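Local coordinates for protein ketosynthase (Streptomyces sp. MSC090213JE08, PDB 6KXD) that probably catalyses decarboxylative condensation of malonyl-ACP with an acyl-ACP to give 3-oxoacyl-ACP, as the ketosynthase of a highly reducing type II polyketide synthase, at residues Ala314-Val317 with Ala323-Arg326; Arg220-Asp225 with Cys371-Val376; Arg282-Asp287 with Asn399-Leu404; Lys224-Ile229 with Asn308-Ser313. All coordinates share one frame; numbering follows the deposited sequence.

Contact 1 (Ala314-Val317 with Ala323-Arg326); sequences AAIV and APPR
The puckered pyrrolidine ring of P324 carries the contact on its CB-CG edge, where it meets two branched side chains of the helix, I316 and V317. CG2 of I316 and CG2 of V317 approach this rim from one side of the mean ring plane and L373 from the other, with neither group over a face. The closest approach is I316 CG2 to P324 CB at 3.6 Å, the two side chains meeting at about a right angle. That methyl is sent outward because it stands anti to the backbone N, while the longer CG1 branch (chi1 -73°) swings back beside the N and takes no part. V317 is looser: its CG2 stops 4.2 Å from P324 CG. No hydrogen bond joins the two segments, so what holds them is van der Waals contact between aliphatic carbons. P324 and P325 both have polyproline-II-like backbone angles, and these extended residues carry the chain on into strand 326-328. The CA atoms of V317 and P324 come within 6.0 Å. The return belongs to a beta-alpha-beta crossover: strand 297-299, helix 306-320, then strand 326-328 parallel to the first. R326 pairs its backbone with I298, whose side chain touches both I316 and P325. Another side of the helix packs against helix 274-288, A315 resting on I277 and A278, and I316 on I281.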
loop_
_atom_site.group_PDB
_atom_site.type_symbol
_atom_site.label_atom_id
_atom_site.label_comp_id
_atom_site.label_asym_id
_atom_site.label_seq_id
_atom_site.Cartn_x
_atom_site.Cartn_y
_atom_site.Cartn_z
ATOM N N ALA A 314 -1.024 24.572 -11.362
ATOM C CA ALA A 314 -1.189 24.532 -12.807
ATOM C C ALA A 314 -2.252 23.489 -13.162
ATOM O O ALA A 314 -3.037 23.705 -14.047
ATOM C CB ALA A 314 0.131 24.241 -13.477
ATOM N N ALA A 315 -2.264 22.344 -12.447
ATOM C CA ALA A 315 -3.176 21.281 -12.769
ATOM C C ALA A 315 -4.595 21.693 -12.413
ATOM O O ALA A 315 -5.572 21.362 -13.120
ATOM C CB ALA A 315 -2.762 20.019 -12.033
ATOM N N ILE A 316 -4.708 22.344 -11.250
ATOM C CA ILE A 316 -5.973 22.828 -10.754
ATOM C C ILE A 316 -6.551 23.833 -11.779
ATOM O O ILE A 316 -7.714 23.737 -12.159
ATOM C CB ILE A 316 -5.828 23.423 -9.335
ATOM C CG1 ILE A 316 -5.625 22.304 -8.306
ATOM C CG2 ILE A 316 -7.048 24.269 -8.975
ATOM C CD1 ILE A 316 -5.119 22.770 -6.955
ATOM N N VAL A 317 -5.710 24.752 -12.231
ATOM C CA VAL A 317 -6.133 25.782 -13.180
ATOM C C VAL A 317 -6.475 25.122 -14.527
ATOM O O VAL A 317 -7.437 25.525 -15.187
ATOM C CB VAL A 317 -5.067 26.888 -13.306
ATOM C CG1 VAL A 317 -5.385 27.844 -14.453
ATOM C CG2 VAL A 317 -4.885 27.655 -12.008
ATOM N N ALA A 323 -10.594 30.645 -12.946
ATOM C CA ALA A 323 -11.268 30.880 -11.639
ATOM C C ALA A 323 -11.465 29.569 -10.866
ATOM O O ALA A 323 -12.594 29.166 -10.567
ATOM C CB ALA A 323 -12.579 31.588 -11.863
ATOM N N PRO A 324 -10.379 28.889 -10.427
ATOM C CA PRO A 324 -10.519 27.674 -9.628
ATOM C C PRO A 324 -11.104 27.955 -8.246
ATOM O O PRO A 324 -11.108 29.090 -7.779
ATOM C CB PRO A 324 -9.072 27.172 -9.512
ATOM C CG PRO A 324 -8.250 28.445 -9.564
ATOM C CD PRO A 324 -8.973 29.293 -10.591
ATOM N N PRO A 325 -11.573 26.929 -7.506
ATOM C CA PRO A 325 -12.092 27.155 -6.160
ATOM C C PRO A 325 -10.919 27.513 -5.245
ATOM O O PRO A 325 -9.730 27.390 -5.628
ATOM C CB PRO A 325 -12.752 25.824 -5.786
ATOM C CG PRO A 325 -11.958 24.807 -6.579
ATOM C CD PRO A 325 -11.570 25.501 -7.873
ATOM N N ARG A 326 -11.262 27.980 -4.047
ATOM C CA ARG A 326 -10.283 28.203 -3.021
ATOM C C ARG A 326 -9.507 26.903 -2.805
ATOM O O ARG A 326 -10.105 25.847 -2.762
ATOM C CB ARG A 326 -10.960 28.644 -1.721
ATOM C CG ARG A 326 -11.360 30.112 -1.742
ATOM C CD ARG A 326 -12.310 30.500 -0.638
ATOM N NE ARG A 326 -13.647 29.983 -0.855
ATOM C CZ ARG A 326 -14.701 30.342 -0.130
ATOM N NH1 ARG A 326 -14.561 31.282 0.792
ATOM N NH2 ARG A 326 -15.877 29.766 -0.322
#

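Contact 2 (Arg220-Asp225 with Cys371-Val376); sequences RPFDKD and CPLDVV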
loop_
_atom_site.group_PDB
_atom_site.type_symbol
_atom_site.label_atom_id
_atom_site.label_comp_id
_atom_site.label_asym_id
_atom_site.label_seq_id
_atom_site.Cartn_x
_atom_site.Cartn_y
_atom_site.Cartn_z
ATOM N N ARG A 220 5.316 27.030 4.062
ATOM C CA ARG A 220 4.559 28.089 3.448
ATOM C C ARG A 220 4.008 27.660 2.098
ATOM O O ARG A 220 4.509 28.109 1.066
ATOM C CB ARG A 220 5.454 29.324 3.237
ATOM C CG ARG A 220 6.216 29.799 4.459
ATOM C CD ARG A 220 6.817 31.181 4.181
ATOM N NE ARG A 220 7.815 31.526 5.169
ATOM C CZ ARG A 220 7.547 32.151 6.320
ATOM N NH1 ARG A 220 6.298 32.284 6.739
ATOM N NH2 ARG A 220 8.531 32.639 7.043
ATOM N N PRO A 221 3.000 26.764 2.042
ATOM C CA PRO A 221 2.429 26.339 0.773
ATOM C C PRO A 221 1.839 27.492 -0.042
ATOM O O PRO A 221 1.002 28.275 0.438
ATOM C CB PRO A 221 1.355 25.313 1.171
ATOM C CG PRO A 221 1.881 24.781 2.477
ATOM C CD PRO A 221 2.387 26.040 3.164
ATOM N N PHE A 222 2.287 27.520 -1.295
ATOM C CA PHE A 222 1.855 28.442 -2.332
ATOM C C PHE A 222 2.458 29.836 -2.094
ATOM O O PHE A 222 2.148 30.759 -2.826
ATOM C CB PHE A 222 0.332 28.504 -2.445
ATOM C CG PHE A 222 -0.291 27.166 -2.759
ATOM C CD1 PHE A 222 -0.049 26.549 -3.977
ATOM C CD2 PHE A 222 -1.074 26.502 -1.824
ATOM C CE1 PHE A 222 -0.587 25.304 -4.271
ATOM C CE2 PHE A 222 -1.620 25.262 -2.125
ATOM C CZ PHE A 222 -1.375 24.671 -3.344
ATOM N N ASP A 223 3.348 29.952 -1.115
ATOM C CA ASP A 223 4.016 31.211 -0.850
ATOM C C ASP A 223 5.135 31.374 -1.878
ATOM O O ASP A 223 5.747 30.393 -2.250
ATOM C CB ASP A 223 4.574 31.241 0.565
ATOM C CG ASP A 223 5.077 32.605 1.004
ATOM O OD1 ASP A 223 6.206 32.956 0.605
ATOM O OD2 ASP A 223 4.318 33.288 1.734
ATOM N N LYS A 224 5.393 32.629 -2.268
ATOM C CA LYS A 224 6.399 32.993 -3.227
ATOM C C LYS A 224 7.787 32.572 -2.728
ATOM O O LYS A 224 8.628 32.195 -3.548
ATOM C CB LYS A 224 6.296 34.495 -3.529
ATOM C CG LYS A 224 7.141 35.003 -4.690
ATOM C CD LYS A 224 7.123 36.527 -4.847
ATOM C CE LYS A 224 7.784 37.012 -6.124
ATOM N NZ LYS A 224 9.227 37.284 -5.917
ATOM N N ASP A 225 8.040 32.585 -1.410
ATOM C CA ASP A 225 9.385 32.218 -0.895
ATOM C C ASP A 225 9.321 30.935 -0.054
ATOM O O ASP A 225 10.234 30.685 0.733
ATOM C CB ASP A 225 10.050 33.360 -0.117
ATOM C CG ASP A 225 9.889 34.702 -0.816
ATOM O OD1 ASP A 225 10.525 34.889 -1.885
ATOM O OD2 ASP A 225 9.085 35.526 -0.319
ATOM N N CYS A 371 1.121 30.743 -8.579
ATOM C CA CYS A 371 -0.019 30.048 -7.992
ATOM C C CYS A 371 -1.214 30.987 -7.799
ATOM O O CYS A 371 -1.557 31.329 -6.672
ATOM C CB CYS A 371 0.393 29.345 -6.703
ATOM S SG CYS A 371 1.953 28.446 -6.906
ATOM N N PRO A 372 -1.945 31.370 -8.876
ATOM C CA PRO A 372 -2.992 32.388 -8.783
ATOM C C PRO A 372 -4.234 31.850 -8.066
ATOM O O PRO A 372 -5.279 31.736 -8.643
ATOM C CB PRO A 372 -3.315 32.692 -10.259
ATOM C CG PRO A 372 -3.050 31.364 -10.955
ATOM C CD PRO A 372 -1.820 30.834 -10.248
ATOM N N LEU A 373 -4.067 31.448 -6.811
ATOM C CA LEU A 373 -5.148 30.825 -6.076
ATOM C C LEU A 373 -5.478 31.645 -4.839
ATOM O O LEU A 373 -4.587 32.228 -4.237
ATOM C CB LEU A 373 -4.689 29.453 -5.585
ATOM C CG LEU A 373 -4.273 28.484 -6.684
ATOM C CD1 LEU A 373 -3.547 27.321 -6.045
ATOM C CD2 LEU A 373 -5.515 28.066 -7.466
ATOM N N ASP A 374 -6.743 31.565 -4.434
ATOM C CA ASP A 374 -7.101 31.986 -3.100
ATOM C C ASP A 374 -6.820 30.811 -2.163
ATOM O O ASP A 374 -7.602 29.833 -2.146
ATOM C CB ASP A 374 -8.555 32.442 -3.029
ATOM C CG ASP A 374 -8.981 32.809 -1.611
ATOM O OD1 ASP A 374 -8.098 32.833 -0.709
ATOM O OD2 ASP A 374 -10.182 33.061 -1.417
ATOM N N VAL A 375 -5.742 30.930 -1.382
ATOM C CA VAL A 375 -5.288 29.872 -0.502
ATOM C C VAL A 375 -5.912 30.001 0.900
ATOM O O VAL A 375 -5.464 29.356 1.842
ATOM C CB VAL A 375 -3.754 29.849 -0.454
ATOM C CG1 VAL A 375 -3.190 29.647 -1.852
ATOM C CG2 VAL A 375 -3.164 31.100 0.196
ATOM N N VAL A 376 -6.940 30.839 1.037
ATOM C CA VAL A 376 -7.538 31.118 2.348
ATOM C C VAL A 376 -6.402 31.359 3.330
ATOM O O VAL A 376 -6.189 30.601 4.269
ATOM C CB VAL A 376 -8.466 29.959 2.759
ATOM C CG1 VAL A 376 -9.121 30.188 4.114
ATOM C CG2 VAL A 376 -9.516 29.698 1.689
#
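F222 puts its phenyl ring against C371, L373 and V375, joining two loops of the thiolase fold beside helix 306-320, where C371 and L373 also touch S313. The ring is presented by a type II beta turn from R220 to D223, closed by D223 N to R220 O at 3.1 Å; F222 holds the third position of that turn with a positive phi of 75°. With CG anti to the carbonyl carbon (chi1 -59°), the ring is directed at the other loop. L373 lays CD1 over one face, 4.3 Å from the F222 ring centroid and displaced toward the rim, which makes a CH-pi contact. V375 CG1 comes obliquely from that same side, nearer the root of the ring: it is 3.8 Å from F222 CB and also touches CD2. At the edge sits C371 SG, 5.4 Å from the centroid and almost in the ring plane, while C371 CB is 3.9 Å from F222 CD1. No hydrogen bond links the segments here. The polar work is done within each loop and beside it: D223 OD1 accepts D225 N in an Asx turn, and D223 OD2 takes the backbone N of R365 and E366. P372 centres an inverse gamma turn between two of the ring's partners. A second Asx turn follows, where D374 OD1 receives V376 N at 2.9 Å from above the carboxylate plane, 46° out of it.

Contact 3 (Arg282-Asp287 with Asn399-Leu404); sequences RLALDD and NAVLIL
A284 and L285 on helix 274-288 lie against V401 and I403 of strand 398-405 in a buried helix-on-sheet contact without a hydrogen bond, its side chains all apolar. The two segments run in roughly the same direction, 33° apart, with their axes approaching to 7.7 Å. The small side chain of A284 is consistent with this close approach: its methyl settles between the two beta-branched residues. Its CB is 3.5 Å from V401 O and 3.7 Å from V401 CG1, so it meets backbone and side chain of the same residue. I403 comes in alongside with CG1, which is 3.9 Å from A284 CB and also touches the helix carbonyl, A284 O. From there the chain bends (chi2 -62°) and carries CD1 to L285 CD2 at 3.9 Å, the two side chains passing at a slant. L285 starts out facing away from the strand, and only its terminal methyl returns to it. An alanine in place of I403 would lack both CG1 and CD1, and is likely to leave L285 CD2 without its partner on the strand and a gap beside A284. V401 and I403 also touch strand 387-394. D287 makes salt bridges to R185 of its own chain and to R196 of the neighbouring subunit, so this end of the helix reaches the subunit interface. On the reverse side of the strand, A400 and L402 face helix 172-185, consistent with the five-layer alpha-beta-alpha-beta-alpha thiolase fold, in which helix layers alternate with sheets.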
loop_
_atom_site.group_PDB
_atom_site.type_symbol
_atom_site.label_atom_id
_atom_site.label_comp_id
_atom_site.label_asym_id
_atom_site.label_seq_id
_atom_site.Cartn_x
_atom_site.Cartn_y
_atom_site.Cartn_z
ATOM N N ARG A 282 -9.908 15.124 -12.700
ATOM C CA ARG A 282 -11.027 14.943 -13.605
ATOM C C ARG A 282 -11.693 13.595 -13.352
ATOM O O ARG A 282 -12.895 13.488 -13.424
ATOM C CB ARG A 282 -10.619 15.043 -15.077
ATOM C CG ARG A 282 -10.124 16.413 -15.499
ATOM C CD ARG A 282 -9.814 16.471 -16.989
ATOM N NE ARG A 282 -9.029 17.648 -17.344
ATOM C CZ ARG A 282 -9.547 18.823 -17.653
ATOM N NH1 ARG A 282 -10.848 19.027 -17.535
ATOM N NH2 ARG A 282 -8.762 19.784 -18.102
ATOM N N LEU A 283 -10.893 12.556 -13.080
ATOM C CA LEU A 283 -11.442 11.216 -12.811
ATOM C C LEU A 283 -12.313 11.219 -11.555
ATOM O O LEU A 283 -13.404 10.607 -11.508
ATOM C CB LEU A 283 -10.277 10.236 -12.687
ATOM C CG LEU A 283 -9.672 9.797 -14.017
ATOM C CD1 LEU A 283 -8.326 9.115 -13.801
ATOM C CD2 LEU A 283 -10.631 8.882 -14.767
ATOM N N ALA A 284 -11.845 11.946 -10.546
ATOM C CA ALA A 284 -12.509 12.063 -9.307
ATOM C C ALA A 284 -13.854 12.783 -9.478
ATOM O O ALA A 284 -14.896 12.355 -8.942
ATOM C CB ALA A 284 -11.613 12.788 -8.334
ATOM N N LEU A 285 -13.836 13.876 -10.244
ATOM C CA LEU A 285 -15.086 14.607 -10.474
ATOM C C LEU A 285 -16.073 13.703 -11.227
ATOM O O LEU A 285 -17.233 13.648 -10.897
ATOM C CB LEU A 285 -14.771 15.904 -11.218
ATOM C CG LEU A 285 -13.822 16.878 -10.523
ATOM C CD1 LEU A 285 -13.485 18.038 -11.438
ATOM C CD2 LEU A 285 -14.368 17.384 -9.208
ATOM N N ASP A 286 -15.577 12.939 -12.212
ATOM C CA ASP A 286 -16.419 12.060 -13.002
ATOM C C ASP A 286 -16.981 10.945 -12.113
ATOM O O ASP A 286 -18.149 10.602 -12.218
ATOM C CB ASP A 286 -15.701 11.469 -14.211
ATOM C CG ASP A 286 -16.646 10.644 -15.075
ATOM O OD1 ASP A 286 -17.578 11.243 -15.666
ATOM O OD2 ASP A 286 -16.477 9.410 -15.123
ATOM N N ASP A 287 -16.150 10.398 -11.224
ATOM C CA ASP A 287 -16.604 9.354 -10.337
ATOM C C ASP A 287 -17.632 9.907 -9.349
ATOM O O ASP A 287 -18.552 9.210 -9.003
ATOM C CB ASP A 287 -15.454 8.749 -9.534
ATOM C CG ASP A 287 -15.864 7.529 -8.741
ATOM O OD1 ASP A 287 -16.671 6.737 -9.265
ATOM O OD2 ASP A 287 -15.388 7.371 -7.609
ATOM N N ASN A 399 -1.177 9.630 -8.068
ATOM C CA ASN A 399 -2.102 10.650 -7.674
ATOM C C ASN A 399 -3.427 10.015 -7.289
ATOM O O ASN A 399 -3.920 9.095 -7.968
ATOM C CB ASN A 399 -2.361 11.665 -8.787
ATOM C CG ASN A 399 -1.096 12.238 -9.361
ATOM O OD1 ASN A 399 -0.371 12.982 -8.694
ATOM N ND2 ASN A 399 -0.813 11.882 -10.616
ATOM N N ALA A 400 -4.020 10.540 -6.219
ATOM C CA ALA A 400 -5.322 10.177 -5.772
ATOM C C ALA A 400 -6.050 11.442 -5.293
ATOM O O ALA A 400 -5.550 12.170 -4.463
ATOM C CB ALA A 400 -5.253 9.178 -4.648
ATOM N N VAL A 401 -7.260 11.606 -5.795
ATOM C CA VAL A 401 -8.111 12.745 -5.497
ATOM C C VAL A 401 -9.441 12.205 -4.999
ATOM O O VAL A 401 -10.029 11.307 -5.621
ATOM C CB VAL A 401 -8.273 13.620 -6.750
ATOM C CG1 VAL A 401 -9.188 14.791 -6.446
ATOM C CG2 VAL A 401 -6.919 14.062 -7.269
ATOM N N LEU A 402 -9.872 12.700 -3.836
ATOM C CA LEU A 402 -11.056 12.269 -3.175
ATOM C C LEU A 402 -12.050 13.431 -3.110
ATOM O O LEU A 402 -11.632 14.553 -2.834
ATOM C CB LEU A 402 -10.652 11.826 -1.774
ATOM C CG LEU A 402 -11.771 11.497 -0.794
ATOM C CD1 LEU A 402 -12.421 10.179 -1.158
ATOM C CD2 LEU A 402 -11.232 11.470 0.633
ATOM N N ILE A 403 -13.312 13.109 -3.380
ATOM C CA ILE A 403 -14.418 14.063 -3.347
ATOM C C ILE A 403 -15.399 13.592 -2.285
ATOM O O ILE A 403 -15.960 12.481 -2.386
ATOM C CB ILE A 403 -15.128 14.221 -4.702
ATOM C CG1 ILE A 403 -14.192 14.426 -5.898
ATOM C CG2 ILE A 403 -16.160 15.334 -4.604
ATOM C CD1 ILE A 403 -13.338 15.660 -5.872
ATOM N N LEU A 404 -15.589 14.467 -1.286
ATOM C CA LEU A 404 -16.561 14.340 -0.237
ATOM C C LEU A 404 -17.667 15.387 -0.432
ATOM O O LEU A 404 -17.437 16.424 -1.050
ATOM C CB LEU A 404 -15.842 14.555 1.094
ATOM C CG LEU A 404 -14.715 13.569 1.413
ATOM C CD1 LEU A 404 -14.075 13.899 2.740
ATOM C CD2 LEU A 404 -15.236 12.148 1.425
#

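Contact 4 (Lys224-Ile229 with Asn308-Ser313); sequences KDRQGI and NDKTES
R226 and D309 pass each other in opposite directions at close range; the contact thins out toward K310. R226 CG sits between the backbone N and the carbonyl carbon (chi1 70°), and the chain, extended from there to NE, brings the guanidinium to D309. In this tight part D309 CB lies over one guanidinium face, 3.5 Å from R226 NE, while R226 CD is 3.1 Å from D309 OD2. The salt bridge is one of charges alone: NE and OD2 are 3.6 Å apart, but the oxygen sits well out of the guanidinium plane. The N-H groups are spent elsewhere, NE on T305 O, NH2 on K306 O and NH1 on D368 and D223 O. D309 OD2 is held by F222 N, and OD1 by N308 ND2. N308 ND2 also reaches E312, which receives the backbone N of H301 and G302, part of the HGTGT sequence of ketosynthases, whose histidine lies in the active site of relatives. A leucine in place of R226 would probably leave D309 and D368 without this positive partner and the T305 and K306 carbonyls without these donors. The outer side is slacker: R226 NH2 stands obliquely 3.6 Å from K310 N, and the lysine extends away into solvent.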
loop_
_atom_site.group_PDB
_atom_site.type_symbol
_atom_site.label_atom_id
_atom_site.label_comp_id
_atom_site.label_asym_id
_atom_site.label_seq_id
_atom_site.Cartn_x
_atom_site.Cartn_y
_atom_site.Cartn_z
ATOM N N LYS A 224 5.393 32.629 -2.268
ATOM C CA LYS A 224 6.399 32.993 -3.227
ATOM C C LYS A 224 7.787 32.572 -2.728
ATOM O O LYS A 224 8.628 32.195 -3.548
ATOM C CB LYS A 224 6.296 34.495 -3.529
ATOM C CG LYS A 224 7.141 35.003 -4.690
ATOM C CD LYS A 224 7.123 36.527 -4.847
ATOM C CE LYS A 224 7.784 37.012 -6.124
ATOM N NZ LYS A 224 9.227 37.284 -5.917
ATOM N N ASP A 225 8.040 32.585 -1.410
ATOM C CA ASP A 225 9.385 32.218 -0.895
ATOM C C ASP A 225 9.321 30.935 -0.054
ATOM O O ASP A 225 10.234 30.685 0.733
ATOM C CB ASP A 225 10.050 33.360 -0.117
ATOM C CG ASP A 225 9.889 34.702 -0.816
ATOM O OD1 ASP A 225 10.525 34.889 -1.885
ATOM O OD2 ASP A 225 9.085 35.526 -0.319
ATOM N N ARG A 226 8.332 30.078 -0.336
ATOM C CA ARG A 226 8.271 28.713 0.252
ATOM C C ARG A 226 9.621 28.017 0.031
ATOM O O ARG A 226 10.315 28.226 -0.982
ATOM C CB ARG A 226 7.082 27.957 -0.353
ATOM C CG ARG A 226 7.257 27.590 -1.819
ATOM C CD ARG A 226 6.023 26.950 -2.408
ATOM N NE ARG A 226 6.220 26.669 -3.817
ATOM C CZ ARG A 226 5.968 27.516 -4.817
ATOM N NH1 ARG A 226 5.700 28.789 -4.590
ATOM N NH2 ARG A 226 5.984 27.078 -6.056
ATOM N N GLN A 227 10.056 27.263 1.042
ATOM C CA GLN A 227 11.373 26.672 1.115
ATOM C C GLN A 227 11.279 25.176 1.446
ATOM O O GLN A 227 12.294 24.546 1.673
ATOM C CB GLN A 227 12.188 27.411 2.183
ATOM C CG GLN A 227 12.603 28.820 1.778
ATOM C CD GLN A 227 13.239 28.822 0.413
ATOM O OE1 GLN A 227 12.827 29.553 -0.487
ATOM N NE2 GLN A 227 14.232 27.969 0.238
ATOM N N GLY A 228 10.054 24.658 1.525
ATOM C CA GLY A 228 9.846 23.250 1.621
ATOM C C GLY A 228 8.973 22.870 2.792
ATOM O O GLY A 228 8.133 23.613 3.252
ATOM N N ILE A 229 9.147 21.613 3.191
ATOM C CA ILE A 229 8.240 20.927 4.054
ATOM C C ILE A 229 8.854 20.833 5.450
ATOM O O ILE A 229 10.052 20.989 5.639
ATOM C CB ILE A 229 7.950 19.511 3.515
ATOM C CG1 ILE A 229 9.122 18.553 3.728
ATOM C CG2 ILE A 229 7.519 19.540 2.051
ATOM C CD1 ILE A 229 8.699 17.070 3.751
ATOM N N ASN A 308 6.154 21.313 -6.205
ATOM C CA ASN A 308 4.857 20.746 -6.021
ATOM C C ASN A 308 3.807 21.822 -6.251
ATOM O O ASN A 308 2.841 21.595 -6.953
ATOM C CB ASN A 308 4.549 20.152 -4.643
ATOM C CG ASN A 308 3.084 19.770 -4.553
ATOM O OD1 ASN A 308 2.664 18.799 -5.190
ATOM N ND2 ASN A 308 2.270 20.560 -3.857
ATOM N N ASP A 309 3.997 22.980 -5.601
ATOM C CA ASP A 309 2.928 23.925 -5.453
ATOM C C ASP A 309 2.668 24.544 -6.838
ATOM O O ASP A 309 1.529 24.708 -7.223
ATOM C CB ASP A 309 3.229 24.887 -4.289
ATOM C CG ASP A 309 3.311 24.242 -2.902
ATOM O OD1 ASP A 309 2.957 23.057 -2.750
ATOM O OD2 ASP A 309 3.718 24.930 -1.967
ATOM N N LYS A 310 3.715 24.780 -7.623
ATOM C CA LYS A 310 3.502 25.421 -8.937
ATOM C C LYS A 310 2.855 24.400 -9.878
ATOM O O LYS A 310 1.893 24.704 -10.586
ATOM C CB LYS A 310 4.773 26.075 -9.481
ATOM C CG LYS A 310 5.961 25.159 -9.721
ATOM C CD LYS A 310 7.010 25.720 -10.686
ATOM C CE LYS A 310 7.912 24.631 -11.245
ATOM N NZ LYS A 310 9.172 25.180 -11.800
ATOM N N THR A 311 3.280 23.137 -9.788
ATOM C CA THR A 311 2.644 22.068 -10.636
ATOM C C THR A 311 1.180 21.818 -10.254
ATOM O O THR A 311 0.255 21.716 -11.077
ATOM C CB THR A 311 3.477 20.789 -10.569
ATOM O OG1 THR A 311 4.804 21.156 -10.888
ATOM C CG2 THR A 311 2.988 19.742 -11.538
ATOM N N GLU A 312 0.921 21.661 -8.957
ATOM C CA GLU A 312 -0.403 21.366 -8.553
ATOM C C GLU A 312 -1.373 22.513 -8.905
ATOM O O GLU A 312 -2.486 22.301 -9.316
ATOM C CB GLU A 312 -0.408 21.129 -7.058
ATOM C CG GLU A 312 -1.745 20.669 -6.617
ATOM C CD GLU A 312 -1.847 20.204 -5.180
ATOM O OE1 GLU A 312 -2.873 19.584 -4.876
ATOM O OE2 GLU A 312 -0.923 20.476 -4.396
ATOM N N SER A 313 -0.914 23.752 -8.696
ATOM C CA SER A 313 -1.675 24.912 -9.050
ATOM C C SER A 313 -2.032 24.868 -10.548
ATOM O O SER A 313 -3.158 25.110 -10.925
ATOM C CB SER A 313 -0.892 26.158 -8.732
ATOM O OG SER A 313 -1.645 27.267 -9.129
#

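In the fold
Contacts 1 and 4 use successive parts of helix 306-320; contact 2 touches both, through L373 on P324 and the F222 N to D309 OD2 bond. Contacts 2 and 4 share K224 and D225, their centres about 8 Å apart. Contact 3, joining helix to central sheet, touches none of the others; its centre is about 22 Å from those of contacts 2 and 4, though about 14 Å from contact 1. Contacts 2, 3 and 4 are buried and contact 1 partly so. The chemistry differs with place: aliphatic side chains in contacts 1 and 3, in the latter also packed on backbone carbonyls, an aromatic ring in contact 2, and in contact 4 a buried charge pair edged by an exposed lysine.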